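Local structure of uncharacterized ATP-binding protein MJ1010 (Methanocaldococcus jannaschii DSM 2661, 3BJO) at residues 49-54 with 71-76; 80-83 with 88-91; 10-15 with 95-100; 20-25 with 76-81. The protein is of unknown function but probably binds ATP, the part described here being its C-terminal domain, which belongs to a helix-turn-helix clan. All coordinates share one frame; numbering follows the deposited sequence.

Interaction 1. Residues 49-54 with 71-76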
loop_
_atom_site.group_PDB
_atom_site.type_symbol
_atom_site.label_atom_id
_atom_site.label_comp_id
_atom_site.label_asym_id
_atom_site.label_seq_id
_atom_site.Cartn_x
_atom_site.Cartn_y
_atom_site.Cartn_z
ATOM N N ASN A 49 2.369 -9.561 -1.517
ATOM C CA ASN A 49 2.878 -10.135 -0.267
ATOM C C ASN A 49 3.103 -9.116 0.858
ATOM O O ASN A 49 2.716 -9.377 1.978
ATOM C CB ASN A 49 4.115 -11.030 -0.529
ATOM C CG ASN A 49 3.723 -12.336 -1.228
ATOM O OD1 ASN A 49 2.534 -12.629 -1.376
ATOM N ND2 ASN A 49 4.702 -13.113 -1.649
ATOM N N ALA A 50 3.670 -7.939 0.544
ATOM C CA ALA A 50 3.939 -6.956 1.567
ATOM C C ALA A 50 2.616 -6.388 2.088
ATOM O O ALA A 50 2.420 -6.192 3.300
ATOM C CB ALA A 50 4.788 -5.800 0.970
ATOM N N LEU A 51 1.721 -6.074 1.166
ATOM C CA LEU A 51 0.444 -5.441 1.555
ATOM C C LEU A 51 -0.429 -6.402 2.362
ATOM O O LEU A 51 -1.192 -5.992 3.235
ATOM C CB LEU A 51 -0.289 -4.981 0.305
ATOM C CG LEU A 51 0.284 -3.705 -0.320
ATOM C CD1 LEU A 51 -0.478 -3.348 -1.651
ATOM C CD2 LEU A 51 0.218 -2.515 0.624
ATOM N N LYS A 52 -0.321 -7.693 2.060
ATOM C CA LYS A 52 -1.147 -8.660 2.746
ATOM C C LYS A 52 -0.808 -8.652 4.233
ATOM O O LYS A 52 -1.640 -9.008 5.084
ATOM C CB LYS A 52 -0.994 -10.059 2.135
ATOM C CG LYS A 52 -2.057 -10.329 1.057
ATOM C CD LYS A 52 -1.721 -11.448 0.057
ATOM C CE LYS A 52 -1.509 -12.781 0.654
ATOM N NZ LYS A 52 -1.751 -13.913 -0.345
ATOM N N LEU A 53 0.396 -8.193 4.550
ATOM C CA LEU A 53 0.850 -8.177 5.955
ATOM C C LEU A 53 -0.035 -7.226 6.779
ATOM O O LEU A 53 -0.225 -7.402 7.983
ATOM C CB LEU A 53 2.322 -7.759 6.058
ATOM C CG LEU A 53 3.400 -8.771 5.637
ATOM C CD1 LEU A 53 4.826 -8.130 5.697
ATOM C CD2 LEU A 53 3.373 -10.058 6.498
ATOM N N PHE A 54 -0.590 -6.234 6.105
ATOM C CA PHE A 54 -1.390 -5.226 6.777
ATOM C C PHE A 54 -2.836 -5.697 6.979
ATOM O O PHE A 54 -3.658 -4.959 7.531
ATOM C CB PHE A 54 -1.379 -3.944 5.931
ATOM C CG PHE A 54 -0.035 -3.228 5.942
ATOM C CD1 PHE A 54 0.241 -2.244 6.905
ATOM C CD2 PHE A 54 0.968 -3.577 5.038
ATOM C CE1 PHE A 54 1.518 -1.597 6.951
ATOM C CE2 PHE A 54 2.236 -2.917 5.061
ATOM C CZ PHE A 54 2.497 -1.925 6.017
ATOM N N VAL A 71 9.717 1.131 -0.506
ATOM C CA VAL A 71 9.987 2.450 -1.135
ATOM C C VAL A 71 8.982 2.736 -2.276
ATOM O O VAL A 71 8.459 3.849 -2.391
ATOM C CB VAL A 71 11.414 2.566 -1.644
ATOM C CG1 VAL A 71 11.560 3.733 -2.676
ATOM C CG2 VAL A 71 12.363 2.795 -0.461
ATOM N N TYR A 72 8.716 1.723 -3.107
ATOM C CA TYR A 72 7.718 1.876 -4.172
ATOM C C TYR A 72 6.359 2.212 -3.556
ATOM O O TYR A 72 5.680 3.119 -4.020
ATOM C CB TYR A 72 7.668 0.590 -5.039
ATOM C CG TYR A 72 6.629 0.600 -6.159
ATOM C CD1 TYR A 72 6.835 1.324 -7.328
ATOM C CD2 TYR A 72 5.434 -0.100 -6.028
ATOM C CE1 TYR A 72 5.850 1.338 -8.363
ATOM C CE2 TYR A 72 4.460 -0.083 -7.040
ATOM C CZ TYR A 72 4.690 0.634 -8.190
ATOM O OH TYR A 72 3.715 0.653 -9.148
ATOM N N LEU A 73 5.979 1.497 -2.489
ATOM C CA LEU A 73 4.634 1.637 -1.902
ATOM C C LEU A 73 4.473 2.991 -1.176
ATOM O O LEU A 73 3.380 3.526 -1.079
ATOM C CB LEU A 73 4.372 0.490 -0.920
ATOM C CG LEU A 73 4.179 -0.922 -1.525
ATOM C CD1 LEU A 73 4.181 -1.996 -0.422
ATOM C CD2 LEU A 73 2.857 -0.966 -2.242
ATOM N N VAL A 74 5.586 3.537 -0.679
ATOM C CA VAL A 74 5.593 4.887 -0.133
ATOM C C VAL A 74 5.521 5.899 -1.278
ATOM O O VAL A 74 4.714 6.802 -1.241
ATOM C CB VAL A 74 6.830 5.132 0.801
ATOM C CG1 VAL A 74 6.874 6.629 1.285
ATOM C CG2 VAL A 74 6.756 4.178 1.994
ATOM N N LYS A 75 6.357 5.729 -2.302
ATOM C CA LYS A 75 6.375 6.650 -3.443
ATOM C C LYS A 75 4.964 6.779 -3.997
ATOM O O LYS A 75 4.514 7.875 -4.359
ATOM C CB LYS A 75 7.294 6.116 -4.534
ATOM C CG LYS A 75 7.497 7.050 -5.731
ATOM C CD LYS A 75 7.777 6.243 -7.029
ATOM C CE LYS A 75 7.681 7.143 -8.307
ATOM N NZ LYS A 75 6.292 7.697 -8.524
ATOM N N LYS A 76 4.276 5.638 -4.039
ATOM C CA LYS A 76 2.937 5.543 -4.610
ATOM C C LYS A 76 1.796 5.888 -3.666
ATOM O O LYS A 76 0.638 5.616 -3.988
ATOM C CB LYS A 76 2.730 4.138 -5.211
ATOM C CG LYS A 76 3.639 3.859 -6.403
ATOM C CD LYS A 76 3.236 4.639 -7.669
ATOM C CE LYS A 76 4.375 4.699 -8.690
ATOM N NZ LYS A 76 4.033 5.486 -9.990
#

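Interaction 2. Residues 80-83 with 88-91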
loop_
_atom_site.group_PDB
_atom_site.type_symbol
_atom_site.label_atom_id
_atom_site.label_comp_id
_atom_site.label_asym_id
_atom_site.label_seq_id
_atom_site.Cartn_x
_atom_site.Cartn_y
_atom_site.Cartn_z
ATOM N N PHE A 80 3.029 4.953 4.658
ATOM C CA PHE A 80 3.968 5.882 5.266
ATOM C C PHE A 80 5.067 5.121 5.951
ATOM O O PHE A 80 4.798 4.082 6.535
ATOM C CB PHE A 80 3.302 6.717 6.380
ATOM C CG PHE A 80 2.532 7.895 5.893
ATOM C CD1 PHE A 80 3.095 8.788 4.991
ATOM C CD2 PHE A 80 1.224 8.125 6.363
ATOM C CE1 PHE A 80 2.349 9.900 4.531
ATOM C CE2 PHE A 80 0.466 9.239 5.937
ATOM C CZ PHE A 80 1.019 10.125 5.012
ATOM N N LEU A 81 6.278 5.683 5.926
ATOM C CA LEU A 81 7.463 5.116 6.586
ATOM C C LEU A 81 7.840 5.921 7.831
ATOM O O LEU A 81 7.855 7.150 7.782
ATOM C CB LEU A 81 8.657 5.124 5.625
ATOM C CG LEU A 81 10.029 4.593 6.093
ATOM C CD1 LEU A 81 9.948 3.102 6.529
ATOM C CD2 LEU A 81 11.046 4.765 4.978
ATOM N N TYR A 82 8.126 5.212 8.929
ATOM C CA TYR A 82 8.638 5.801 10.178
ATOM C C TYR A 82 10.015 5.182 10.387
ATOM O O TYR A 82 10.131 4.076 10.918
ATOM C CB TYR A 82 7.705 5.487 11.343
ATOM C CG TYR A 82 6.309 5.965 11.042
ATOM C CD1 TYR A 82 5.898 7.273 11.364
ATOM C CD2 TYR A 82 5.419 5.140 10.369
ATOM C CE1 TYR A 82 4.601 7.711 11.017
ATOM C CE2 TYR A 82 4.167 5.561 10.032
ATOM C CZ TYR A 82 3.751 6.833 10.347
ATOM O OH TYR A 82 2.469 7.168 9.983
ATOM N N PRO A 83 11.060 5.850 9.872
ATOM C CA PRO A 83 12.399 5.247 9.796
ATOM C C PRO A 83 12.975 4.949 11.171
ATOM O O PRO A 83 13.600 3.902 11.351
ATOM C CB PRO A 83 13.228 6.323 9.077
ATOM C CG PRO A 83 12.189 7.118 8.300
ATOM C CD PRO A 83 11.037 7.190 9.265
ATOM N N LEU A 88 6.029 0.729 9.033
ATOM C CA LEU A 88 5.281 1.310 7.962
ATOM C C LEU A 88 3.813 1.228 8.397
ATOM O O LEU A 88 3.434 0.314 9.190
ATOM C CB LEU A 88 5.501 0.470 6.688
ATOM C CG LEU A 88 6.862 0.517 6.012
ATOM C CD1 LEU A 88 7.207 -0.897 5.433
ATOM C CD2 LEU A 88 6.807 1.591 4.898
ATOM N N LYS A 89 2.987 2.157 7.905
ATOM C CA LYS A 89 1.533 2.086 8.140
ATOM C C LYS A 89 0.862 2.485 6.838
ATOM O O LYS A 89 1.476 3.178 6.050
ATOM C CB LYS A 89 1.081 3.075 9.246
ATOM C CG LYS A 89 1.576 2.779 10.690
ATOM C CD LYS A 89 1.079 3.882 11.708
ATOM C CE LYS A 89 1.594 3.633 13.137
ATOM N NZ LYS A 89 1.180 4.747 14.097
ATOM N N PRO A 90 -0.411 2.091 6.620
ATOM C CA PRO A 90 -1.144 2.630 5.469
ATOM C C PRO A 90 -1.251 4.159 5.555
ATOM O O PRO A 90 -1.212 4.706 6.652
ATOM C CB PRO A 90 -2.543 1.986 5.586
ATOM C CG PRO A 90 -2.330 0.753 6.423
ATOM C CD PRO A 90 -1.230 1.145 7.409
ATOM N N GLN A 91 -1.331 4.849 4.417
ATOM C CA GLN A 91 -1.317 6.321 4.464
ATOM C C GLN A 91 -2.571 6.891 5.034
ATOM O O GLN A 91 -2.589 8.050 5.404
ATOM C CB GLN A 91 -1.035 6.964 3.116
ATOM C CG GLN A 91 0.423 6.976 2.823
ATOM C CD GLN A 91 0.840 8.115 1.961
ATOM O OE1 GLN A 91 0.024 9.008 1.656
ATOM N NE2 GLN A 91 2.130 8.113 1.551
#

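Interaction 3. Residues 10-15 with 95-100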
loop_
_atom_site.group_PDB
_atom_site.type_symbol
_atom_site.label_atom_id
_atom_site.label_comp_id
_atom_site.label_asym_id
_atom_site.label_seq_id
_atom_site.Cartn_x
_atom_site.Cartn_y
_atom_site.Cartn_z
ATOM N N ILE A 10 -18.633 6.685 0.703
ATOM C CA ILE A 10 -18.048 7.199 -0.541
ATOM C C ILE A 10 -16.531 7.107 -0.531
ATOM O O ILE A 10 -15.917 6.590 -1.465
ATOM C CB ILE A 10 -18.458 8.652 -0.818
ATOM C CG1 ILE A 10 -19.967 8.759 -1.120
ATOM C CG2 ILE A 10 -17.687 9.244 -2.043
ATOM C CD1 ILE A 10 -20.457 7.681 -2.066
ATOM N N LEU A 11 -15.925 7.599 0.546
ATOM C CA LEU A 11 -14.478 7.727 0.627
ATOM C C LEU A 11 -13.864 6.325 0.634
ATOM O O LEU A 11 -12.834 6.089 0.014
ATOM C CB LEU A 11 -14.078 8.544 1.864
ATOM C CG LEU A 11 -14.533 10.033 1.881
ATOM C CD1 LEU A 11 -14.175 10.769 3.185
ATOM C CD2 LEU A 11 -14.045 10.781 0.620
ATOM N N LEU A 12 -14.504 5.414 1.355
ATOM C CA LEU A 12 -14.057 4.029 1.502
ATOM C C LEU A 12 -14.057 3.263 0.173
ATOM O O LEU A 12 -13.046 2.612 -0.178
ATOM C CB LEU A 12 -14.909 3.306 2.576
ATOM C CG LEU A 12 -14.659 3.652 4.080
ATOM C CD1 LEU A 12 -15.775 3.192 4.941
ATOM C CD2 LEU A 12 -13.345 3.039 4.564
HETATM N N MSE A 13 -15.178 3.330 -0.539
HETATM C CA MSE A 13 -15.362 2.714 -1.862
HETATM C C MSE A 13 -14.418 3.296 -2.905
HETATM O O MSE A 13 -13.816 2.562 -3.702
HETATM C CB MSE A 13 -16.811 2.866 -2.354
HETATM C CG MSE A 13 -17.876 2.120 -1.554
HETATM SE SE MSE A 13 -17.412 0.216 -1.067
HETATM C CE MSE A 13 -17.189 -0.548 -2.869
ATOM N N ASP A 14 -14.303 4.616 -2.935
ATOM C CA ASP A 14 -13.357 5.269 -3.815
ATOM C C ASP A 14 -11.944 4.714 -3.638
ATOM O O ASP A 14 -11.249 4.525 -4.619
ATOM C CB ASP A 14 -13.352 6.783 -3.531
ATOM C CG ASP A 14 -12.387 7.554 -4.416
ATOM O OD1 ASP A 14 -12.638 7.619 -5.655
ATOM O OD2 ASP A 14 -11.410 8.142 -3.847
ATOM N N GLU A 15 -11.507 4.490 -2.393
ATOM C CA GLU A 15 -10.141 4.109 -2.153
ATOM C C GLU A 15 -9.984 2.661 -2.557
ATOM O O GLU A 15 -8.935 2.281 -2.985
ATOM C CB GLU A 15 -9.721 4.280 -0.689
ATOM C CG GLU A 15 -8.289 3.657 -0.350
ATOM C CD GLU A 15 -7.170 4.112 -1.309
ATOM O OE1 GLU A 15 -7.243 5.256 -1.821
ATOM O OE2 GLU A 15 -6.246 3.317 -1.594
ATOM N N VAL A 95 -7.012 3.544 3.110
ATOM C CA VAL A 95 -6.051 2.653 2.484
ATOM C C VAL A 95 -6.084 1.325 3.243
ATOM O O VAL A 95 -6.175 0.288 2.614
ATOM C CB VAL A 95 -4.598 3.256 2.399
ATOM C CG1 VAL A 95 -3.657 2.201 1.839
ATOM C CG2 VAL A 95 -4.559 4.574 1.495
ATOM N N TRP A 96 -6.007 1.357 4.584
ATOM C CA TRP A 96 -6.087 0.111 5.374
ATOM C C TRP A 96 -7.311 -0.732 5.055
ATOM O O TRP A 96 -7.217 -1.949 4.787
ATOM C CB TRP A 96 -6.028 0.405 6.881
ATOM C CG TRP A 96 -5.683 -0.797 7.727
ATOM C CD1 TRP A 96 -4.741 -1.772 7.460
ATOM C CD2 TRP A 96 -6.258 -1.139 8.989
ATOM N NE1 TRP A 96 -4.712 -2.708 8.483
ATOM C CE2 TRP A 96 -5.627 -2.348 9.431
ATOM C CE3 TRP A 96 -7.248 -0.546 9.797
ATOM C CZ2 TRP A 96 -5.946 -2.966 10.659
ATOM C CZ3 TRP A 96 -7.589 -1.178 10.998
ATOM C CH2 TRP A 96 -6.938 -2.376 11.417
ATOM N N ASN A 97 -8.480 -0.091 5.121
ATOM C CA ASN A 97 -9.705 -0.785 4.824
ATOM C C ASN A 97 -9.643 -1.407 3.421
ATOM O O ASN A 97 -10.052 -2.540 3.219
ATOM C CB ASN A 97 -10.899 0.163 4.906
ATOM C CG ASN A 97 -12.202 -0.548 4.589
ATOM O OD1 ASN A 97 -12.646 -1.427 5.348
ATOM N ND2 ASN A 97 -12.772 -0.243 3.403
ATOM N N ALA A 98 -9.166 -0.650 2.437
ATOM C CA ALA A 98 -9.100 -1.170 1.070
ATOM C C ALA A 98 -8.214 -2.447 1.004
ATOM O O ALA A 98 -8.593 -3.484 0.424
ATOM C CB ALA A 98 -8.601 -0.063 0.157
ATOM N N ILE A 99 -7.033 -2.402 1.613
ATOM C CA ILE A 99 -6.198 -3.595 1.677
ATOM C C ILE A 99 -6.972 -4.824 2.238
ATOM O O ILE A 99 -6.928 -5.944 1.679
ATOM C CB ILE A 99 -4.910 -3.343 2.526
ATOM C CG1 ILE A 99 -3.973 -2.374 1.804
ATOM C CG2 ILE A 99 -4.192 -4.690 2.895
ATOM C CD1 ILE A 99 -2.932 -1.718 2.759
ATOM N N LYS A 100 -7.673 -4.616 3.342
ATOM C CA LYS A 100 -8.409 -5.692 4.025
ATOM C C LYS A 100 -9.594 -6.213 3.178
ATOM O O LYS A 100 -9.982 -7.372 3.281
ATOM C CB LYS A 100 -8.954 -5.187 5.373
ATOM C CG LYS A 100 -7.880 -4.744 6.402
ATOM C CD LYS A 100 -8.511 -4.033 7.626
ATOM C CE LYS A 100 -8.910 -5.021 8.714
ATOM N NZ LYS A 100 -9.066 -4.367 10.061
HETATM O O HOH W 1 -11.506 1.711 1.714
#

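Interaction 4. Residues 20-25 with 76-81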
loop_
_atom_site.group_PDB
_atom_site.type_symbol
_atom_site.label_atom_id
_atom_site.label_comp_id
_atom_site.label_asym_id
_atom_site.label_seq_id
_atom_site.Cartn_x
_atom_site.Cartn_y
_atom_site.Cartn_z
ATOM N N LYS A 20 -7.482 -1.068 -6.314
ATOM C CA LYS A 20 -7.700 -2.066 -7.382
ATOM C C LYS A 20 -7.033 -1.664 -8.698
ATOM O O LYS A 20 -6.459 -2.516 -9.396
ATOM C CB LYS A 20 -9.205 -2.262 -7.653
ATOM C CG LYS A 20 -9.856 -3.236 -6.705
ATOM C CD LYS A 20 -11.316 -3.450 -7.120
ATOM C CE LYS A 20 -11.979 -4.664 -6.469
ATOM N NZ LYS A 20 -13.441 -4.645 -6.839
ATOM N N ASP A 21 -7.158 -0.373 -9.034
ATOM C CA ASP A 21 -6.496 0.183 -10.197
ATOM C C ASP A 21 -4.966 0.119 -10.034
ATOM O O ASP A 21 -4.268 -0.281 -10.956
ATOM C CB ASP A 21 -6.914 1.642 -10.415
ATOM C CG ASP A 21 -8.307 1.784 -11.084
ATOM O OD1 ASP A 21 -9.059 0.783 -11.249
ATOM O OD2 ASP A 21 -8.663 2.932 -11.457
ATOM N N PHE A 22 -4.462 0.548 -8.875
ATOM C CA PHE A 22 -3.027 0.456 -8.559
ATOM C C PHE A 22 -2.514 -0.961 -8.817
ATOM O O PHE A 22 -1.445 -1.169 -9.428
ATOM C CB PHE A 22 -2.764 0.837 -7.070
ATOM C CG PHE A 22 -1.367 0.467 -6.569
ATOM C CD1 PHE A 22 -0.247 1.217 -6.941
ATOM C CD2 PHE A 22 -1.184 -0.632 -5.770
ATOM C CE1 PHE A 22 1.001 0.893 -6.485
ATOM C CE2 PHE A 22 0.097 -1.009 -5.319
ATOM C CZ PHE A 22 1.186 -0.220 -5.668
ATOM N N LEU A 23 -3.254 -1.933 -8.295
ATOM C CA LEU A 23 -2.778 -3.310 -8.289
ATOM C C LEU A 23 -2.922 -3.898 -9.703
ATOM O O LEU A 23 -2.040 -4.608 -10.169
ATOM C CB LEU A 23 -3.605 -4.126 -7.294
ATOM C CG LEU A 23 -3.372 -3.866 -5.806
ATOM C CD1 LEU A 23 -4.301 -4.768 -4.999
ATOM C CD2 LEU A 23 -1.904 -4.170 -5.505
ATOM N N SER A 24 -4.009 -3.558 -10.396
ATOM C CA SER A 24 -4.209 -4.058 -11.771
ATOM C C SER A 24 -3.145 -3.532 -12.733
ATOM O O SER A 24 -2.766 -4.208 -13.685
ATOM C CB SER A 24 -5.589 -3.699 -12.293
ATOM O OG SER A 24 -6.566 -4.408 -11.563
ATOM N N ASN A 25 -2.638 -2.345 -12.463
ATOM C CA ASN A 25 -1.602 -1.721 -13.312
ATOM C C ASN A 25 -0.330 -2.542 -13.243
ATOM O O ASN A 25 0.559 -2.397 -14.068
ATOM C CB ASN A 25 -1.279 -0.334 -12.753
ATOM C CG ASN A 25 -0.249 0.420 -13.591
ATOM O OD1 ASN A 25 -0.459 0.685 -14.798
ATOM N ND2 ASN A 25 0.869 0.781 -12.956
ATOM N N LYS A 76 4.276 5.638 -4.039
ATOM C CA LYS A 76 2.937 5.543 -4.610
ATOM C C LYS A 76 1.796 5.888 -3.666
ATOM O O LYS A 76 0.638 5.616 -3.988
ATOM C CB LYS A 76 2.730 4.138 -5.211
ATOM C CG LYS A 76 3.639 3.859 -6.403
ATOM C CD LYS A 76 3.236 4.639 -7.669
ATOM C CE LYS A 76 4.375 4.699 -8.690
ATOM N NZ LYS A 76 4.033 5.486 -9.990
ATOM N N ASN A 77 2.131 6.476 -2.513
ATOM C CA ASN A 77 1.182 6.925 -1.502
ATOM C C ASN A 77 0.263 5.875 -0.948
ATOM O O ASN A 77 -0.878 6.174 -0.601
ATOM C CB ASN A 77 0.349 8.102 -2.024
ATOM C CG ASN A 77 1.213 9.195 -2.547
ATOM O OD1 ASN A 77 2.027 9.759 -1.813
ATOM N ND2 ASN A 77 1.073 9.485 -3.834
ATOM N N ILE A 78 0.760 4.645 -0.866
ATOM C CA ILE A 78 0.003 3.564 -0.248
ATOM C C ILE A 78 0.351 3.492 1.233
ATOM O O ILE A 78 -0.519 3.240 2.064
ATOM C CB ILE A 78 0.284 2.165 -0.931
ATOM C CG1 ILE A 78 0.131 2.235 -2.473
ATOM C CG2 ILE A 78 -0.621 1.078 -0.338
ATOM C CD1 ILE A 78 -1.237 2.653 -2.985
ATOM N N LEU A 79 1.633 3.685 1.550
ATOM C CA LEU A 79 2.162 3.487 2.902
ATOM C C LEU A 79 2.920 4.735 3.339
ATOM O O LEU A 79 3.383 5.482 2.496
ATOM C CB LEU A 79 3.130 2.301 2.866
ATOM C CG LEU A 79 2.649 0.868 3.202
ATOM C CD1 LEU A 79 1.208 0.544 3.023
ATOM C CD2 LEU A 79 3.514 -0.172 2.571
ATOM N N PHE A 80 3.029 4.953 4.658
ATOM C CA PHE A 80 3.968 5.882 5.266
ATOM C C PHE A 80 5.067 5.121 5.951
ATOM O O PHE A 80 4.798 4.082 6.535
ATOM C CB PHE A 80 3.302 6.717 6.380
ATOM C CG PHE A 80 2.532 7.895 5.893
ATOM C CD1 PHE A 80 3.095 8.788 4.991
ATOM C CD2 PHE A 80 1.224 8.125 6.363
ATOM C CE1 PHE A 80 2.349 9.900 4.531
ATOM C CE2 PHE A 80 0.466 9.239 5.937
ATOM C CZ PHE A 80 1.019 10.125 5.012
ATOM N N LEU A 81 6.278 5.683 5.926
ATOM C CA LEU A 81 7.463 5.116 6.586
ATOM C C LEU A 81 7.840 5.921 7.831
ATOM O O LEU A 81 7.855 7.150 7.782
ATOM C CB LEU A 81 8.657 5.124 5.625
ATOM C CG LEU A 81 10.029 4.593 6.093
ATOM C CD1 LEU A 81 9.948 3.102 6.529
ATOM C CD2 LEU A 81 11.046 4.765 4.978
#

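Interaction 1. Residues 49-54 with 71-76
The two aromatic rings, Phe54 and Tyr72, lie outside the place where Ala50 and Leu51 meet Leu73. The Phe54 ring turns an edge to the carbonyl oxygen of Leu51, which lies in the ring plane and also accepts the bond from Phe54 N at 2.9 Å. On the partner helix, the Tyr72 ring carries CG of Lys76 on one face, 3.8 Å above the plane and shifted toward the rim. The contact itself is purely aliphatic. Leu73 CB points at helix 44-52, and a chi1 of -70°, with CG anti to the carbonyl carbon, carries the forked end to where it spans two neighbouring residues. One prong, Leu73 CD1, sits 4.1 Å from Ala50 CB and equally 4.1 Å from Leu51 CD2. The other, Leu73 CD2, meets Leu51 CD1 at 4.1 Å. Leu51 starts off to one side of helix 67-75, but its branched end swings in, and the two leucines cross obliquely, each using both methyls. Ala50 needs no reach, since its CB already faces Leu73. Leu79 of the following strand touches both leucines, while Ile65 lies against Ala50 and Leu103 against Leu51, so the three touching residues are buried in the core between helices 44-52 and 67-75. No hydrogen bond crosses here, and only about 117 Å² is buried. Methyl groups meeting at ordinary van der Waals distance exclude water without imposing direction, so this contact probably contributes through shape and apolar burial, with no polar bond between the two segments.

Interaction 2. Residues 80-83 with 88-91
Leu88 and Leu81 face each other as a non-hydrogen-bonded pair in the antiparallel beta hairpin of strands 79-82 and 87-90, which is consistent with the wing of a winged-helix domain. Leu88 CD2 lies 3.8 Å from Leu81 CD1, the two side chains meeting at a slant on the sheet face that Tyr70 of helix 67-75 covers. The CA of Leu88 also approaches Phe80 O in a CA-H...O contact of 3.2 Å. Lys89 follows as the hydrogen-bonded partner of Phe80: Phe80 N donates to Lys89 O at 2.7 Å, and Lys89 N returns a bond to Phe80 O at 3.0 Å. The extended lysine chain runs across Tyr82 at about a right angle, with CG 3.9 Å from Tyr82 CE2. Its NZ is too distant from that ring for more than a weak cation-pi attraction, whereas Arg85, in the turn, makes its own cation-pi contact there. Pro90 points away from the first strand and packs on Val95 and Trp96 of helix 93-102. The extended side chain of Gln91 runs over one face of the Phe80 ring, its amide stacked on it with the planes 7° apart. NE2 of Gln91 is held by the carbonyl oxygen of Leu79, which probably helps fix the rotation of the amide. With an alanine here, the Phe80 ring would probably lose the support of one face and be set free to turn, and Leu79 O would be left without this donor. Gln91 CG sits almost on the ring normal, 3.6 Å from the centroid of Phe80.

Interaction 3. Residues 10-15 with 95-100
Leu12 and Asn97 meet in two ways, by direct touch and through a water. The polar link is the water, which donates to Leu12 O at 2.6 Å and accepts from Asn97 ND2 at 2.9 Å; no direct hydrogen bond joins the segments. Asn97 OD1 is bonded instead to Arg101 NH2, so both ends of the amide are engaged and its rotation is probably fixed. Among the van der Waals contacts, Leu12 CD2 lies 3.5 Å from Asn97 ND2, the side chains crossing at about a right angle. Glu15 works mainly through its aliphatic part. With CG opposite the backbone N (chi1 171°), Glu15 CG lies 3.8 Å from Ala98 CB; the bend at chi2 (51°) then turns the carboxylate alongside Val95, OE2 3.7 Å from Val95 CG2. Truncation to alanine would remove CG and the carboxylate and is likely to open a gap beside Ala98 and Val95. The axes of the two short segments come within 8.8 Å at an angle of 57°, and the small Ala98 is the residue nearest Glu15 by CA position. Leu94, Ile16 and Leu19 extend the seam between helices 3-24 and 93-102, and Val95 and Trp96 also rest on Pro90 of strand 87-90.

Interaction 4. Residues 20-25 with 76-81
A Schellman motif closes helix 67-75, and Phe22 of the long helix 3-24 packs on the two residues that flank its C-prime position, Lys76 and Ile78. Asn77, with positive phi (58°), is that C-prime residue: Ile78 N bonds back to Leu73 O and Asn77 N to Val74 O, and the chain then passes into strand 79-82. The turn directs Ile78 toward helix 3-24. Phe22 has CG anti to its own N (chi1 167°), which sends the ring outward to meet it. Ile78 CD1 stands over the centre of one ring face, 4.2 Å from the centroid in a CH-pi contact, and Ile78 CG1 lies 4.2 Å from Phe22 CZ. Lys76 offers only the foot of its chain: CB is 3.9 Å from Phe22 CE1, in an oblique approach, before the bend at chi2 leads the ammonium end away. Leu73 and Ile47 also touch Phe22, while Ile78 continues inward to Leu51 and Val95, so the contact joins helix 3-24 to the core. Near its end that helix is tied by Lys20 O, which accepts Ser24 N at 2.8 Å and Ser24 OG at 2.9 Å from opposite faces of its carbonyl plane.

How the interactions relate
Interaction 1 is central, about 7 Å between centres from interaction 4 and about 9 Å from interaction 2; interaction 3 is about 12 Å from interaction 4 and about 17 Å from interaction 2. Along the chain, interaction 3 links the first helix to the last and thus encloses the other three; interaction 1 closes before the hairpin of interaction 2 opens. Helix 3-24 serves interactions 3 and 4, strand 79-82 serves 2 and 4, and Lys76 belongs to both 1 and 4. Phe54 O to Trp96 NE1 bonds interaction 1 to 3. The long first helix is thus joined to the helices and hairpin at two places, within one domain.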